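Local coordinates for single-strand binding protein (Thermotoga maritima, PDB 1Z9F) that binds single-stranded DNA through an OB fold, works as a homotetramer and may also stimulate partner enzymes, at the interface of chains A and B. Residues are numbered along the deposited sequence; one frame, centred on the assembly and turned at random. Chains: chain A/B, Single-strand binding protein.

The interface of chains A and B. Residues chain A 63-65, 93, 109; chain B 17, 93, 95.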
ATOM      1  N   ASP A  63      -8.135   6.931  -4.658  1.00 78.13           N
ATOM      2  CA  ASP A  63      -7.385   6.593  -3.467  1.00 77.96           C
ATOM      3  C   ASP A  63      -6.308   7.636  -3.262  1.00 77.96           C
ATOM      4  O   ASP A  63      -5.536   7.933  -4.181  1.00 78.05           O
ATOM      5  CB  ASP A  63      -6.729   5.232  -3.625  1.00 78.07           C
ATOM      6  CG  ASP A  63      -7.709   4.117  -3.523  1.00 77.49           C
ATOM      7  OD1 ASP A  63      -8.359   4.018  -2.467  1.00 75.89           O
ATOM      8  OD2 ASP A  63      -7.830   3.340  -4.489  1.00 77.21           O
ATOM      9  N   PHE A  64      -6.253   8.181  -2.051  1.00 77.98           N
ATOM     10  CA  PHE A  64      -5.249   9.173  -1.688  1.00 77.91           C
ATOM     11  C   PHE A  64      -4.176   8.540  -0.817  1.00 77.77           C
ATOM     12  O   PHE A  64      -4.473   7.763   0.097  1.00 76.72           O
ATOM     13  CB  PHE A  64      -5.907  10.355  -0.979  1.00 78.15           C
ATOM     14  CG  PHE A  64      -6.762  11.189  -1.885  1.00 78.49           C
ATOM     15  CD1 PHE A  64      -6.205  12.238  -2.605  1.00 79.00           C
ATOM     16  CD2 PHE A  64      -8.111  10.915  -2.041  1.00 77.88           C
ATOM     17  CE1 PHE A  64      -6.983  13.007  -3.457  1.00 78.93           C
ATOM     18  CE2 PHE A  64      -8.897  11.688  -2.897  1.00 78.34           C
ATOM     19  CZ  PHE A  64      -8.334  12.733  -3.603  1.00 78.38           C
ATOM     20  N   PHE A  65      -2.927   8.875  -1.118  1.00 77.96           N
ATOM     21  CA  PHE A  65      -1.781   8.316  -0.422  1.00 79.08           C
ATOM     22  C   PHE A  65      -0.831   9.412   0.061  1.00 79.11           C
ATOM     23  O   PHE A  65      -0.356  10.212  -0.738  1.00 79.25           O
ATOM     24  CB  PHE A  65      -1.012   7.378  -1.372  1.00 79.59           C
ATOM     25  CG  PHE A  65      -1.828   6.199  -1.856  1.00 80.57           C
ATOM     26  CD1 PHE A  65      -2.573   6.287  -3.010  1.00 80.38           C
ATOM     27  CD2 PHE A  65      -1.825   5.006  -1.156  1.00 81.22           C
ATOM     28  CE1 PHE A  65      -3.309   5.234  -3.439  1.00 82.41           C
ATOM     29  CE2 PHE A  65      -2.549   3.942  -1.592  1.00 81.66           C
ATOM     30  CZ  PHE A  65      -3.307   4.054  -2.725  1.00 82.12           C
ATOM     31  N   MET A  93       4.861   0.403   1.821  1.00 81.79           N
ATOM     32  CA  MET A  93       3.614   0.813   2.439  1.00 81.45           C
ATOM     33  C   MET A  93       3.813   0.624   3.931  1.00 81.07           C
ATOM     34  O   MET A  93       3.912  -0.499   4.421  1.00 79.42           O
ATOM     35  CB  MET A  93       2.444   0.007   1.879  1.00 81.68           C
ATOM     36  CG  MET A  93       1.047   0.511   2.308  1.00 82.92           C
ATOM     37  SD  MET A  93       0.704   2.235   1.881  1.00 86.62           S
ATOM     38  CE  MET A  93       0.744   3.005   3.431  1.00 86.00           C
ATOM     39  N   PRO A 109      -1.337   5.199   7.346  1.00 82.06           N
ATOM     40  CA  PRO A 109      -0.720   4.641   6.132  1.00 82.11           C
ATOM     41  C   PRO A 109       0.102   5.663   5.368  1.00 81.58           C
ATOM     42  O   PRO A 109      -0.463   6.621   4.853  1.00 82.56           O
ATOM     43  CB  PRO A 109      -1.941   4.220   5.278  1.00 81.84           C
ATOM     44  CG  PRO A 109      -3.162   4.742   6.025  1.00 81.93           C
ATOM     45  CD  PRO A 109      -2.697   5.679   7.056  1.00 81.76           C
TER
ATOM     46  N   ASN B  17      -1.687   1.423  -9.519  1.00 75.71           N
ATOM     47  CA  ASN B  17      -1.743   1.141  -8.096  1.00 76.28           C
ATOM     48  C   ASN B  17      -1.432  -0.324  -7.918  1.00 76.96           C
ATOM     49  O   ASN B  17      -2.221  -1.142  -8.272  1.00 77.06           O
ATOM     50  CB  ASN B  17      -3.132   1.491  -7.570  1.00 75.46           C
ATOM     51  CG  ASN B  17      -3.335   1.129  -6.127  1.00 75.60           C
ATOM     52  OD1 ASN B  17      -2.716   0.207  -5.602  1.00 75.77           O
ATOM     53  ND2 ASN B  17      -4.255   1.847  -5.470  1.00 74.70           N
ATOM     54  N   MET B  93      -3.776  -1.219  -3.371  1.00 81.79           N
ATOM     55  CA  MET B  93      -3.881  -0.612  -2.057  1.00 81.45           C
ATOM     56  C   MET B  93      -5.074   0.324  -2.130  1.00 81.07           C
ATOM     57  O   MET B  93      -5.038   1.345  -2.813  1.00 79.42           O
ATOM     58  CB  MET B  93      -2.580   0.096  -1.684  1.00 81.68           C
ATOM     59  CG  MET B  93      -2.508   0.588  -0.220  1.00 82.92           C
ATOM     60  SD  MET B  93      -2.736  -0.708   1.022  1.00 86.62           S
ATOM     61  CE  MET B  93      -4.302  -0.330   1.654  1.00 86.00           C
ATOM     62  N   MET B  95      -7.599   2.900  -0.286  1.00 81.82           N
ATOM     63  CA  MET B  95      -7.613   3.911   0.757  1.00 82.00           C
ATOM     64  C   MET B  95      -9.058   4.342   0.980  1.00 81.39           C
ATOM     65  O   MET B  95      -9.459   5.443   0.608  1.00 80.33           O
ATOM     66  CB  MET B  95      -6.760   5.094   0.298  1.00 82.35           C
ATOM     67  CG  MET B  95      -5.294   4.764   0.191  1.00 83.21           C
ATOM     68  SD  MET B  95      -4.582   4.706   1.854  1.00 87.36           S
ATOM     69  CE  MET B  95      -4.401   2.950   2.013  1.00 85.63           C
TER
HETATM   70  O   HOH W   1      -8.644   7.842  -0.442  1.00 73.87           O
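In B:Met95, CG sits beside the backbone N and opposite the carbonyl carbon (chi1 -67°), which sends the thioether chain toward the ring of A:Phe65. That ring is set by a similar first torsion (chi1 -61°) and faces B:Met95. The methylene CG of B:Met95 lies over one face of the ring, 3.7 Å from the centroid of A:Phe65 and offset toward the rim, as a CH-pi contact. Further bends at chi2 and chi3 carry SD past the backbone carbonyl of A:Phe64, with A:Pro109 flanking the end of the chain at looser range. A second residue of chain B, B:Met93, meets the same ring at its rim. The carbonyl oxygen of B:Met93 lies at the edge, in the ring plane, 3.2 Å from CZ of A:Phe65. CG of B:Met93 meets CE2 of A:Phe65 at 3.6 Å.

A direct hydrogen bond ties the backbone of B:Met95 to chain A. The amide N of B:Met95 donates to the carboxylate OD1 of A:Asp63 at 2.6 Å. The bond is nearly straight at the hydrogen, but the donor stands well above the carboxylate plane. A water adds a second polar link, bridging A:Phe64 N and B:Met95 O.

B:Asn17 supports the site from within chain B. Its side-chain amide pairs with the backbone of B:Met93. ND2 of B:Asn17 donates to O of B:Met93 at 2.8 Å. OD1 of B:Asn17 accepts from N of B:Met93 at 2.9 Å. Together they fix the amide's orientation and would steady the B:Met93 carbonyl at the ring edge. The amide plane stands steeply to the A:Phe65 ring.

The side chains of A:Met93 and B:Met93 cross at about a right angle, with CG of A:Met93 4.2 Å from SD of B:Met93. Strand 86-96 of chain B thus packs against strand 62-70 of chain A, with A:Pro109 on strand 108-113 alongside. The patch is part of a two-fold interface between OB-fold subunits, probably one of the interfaces of the homotetramer.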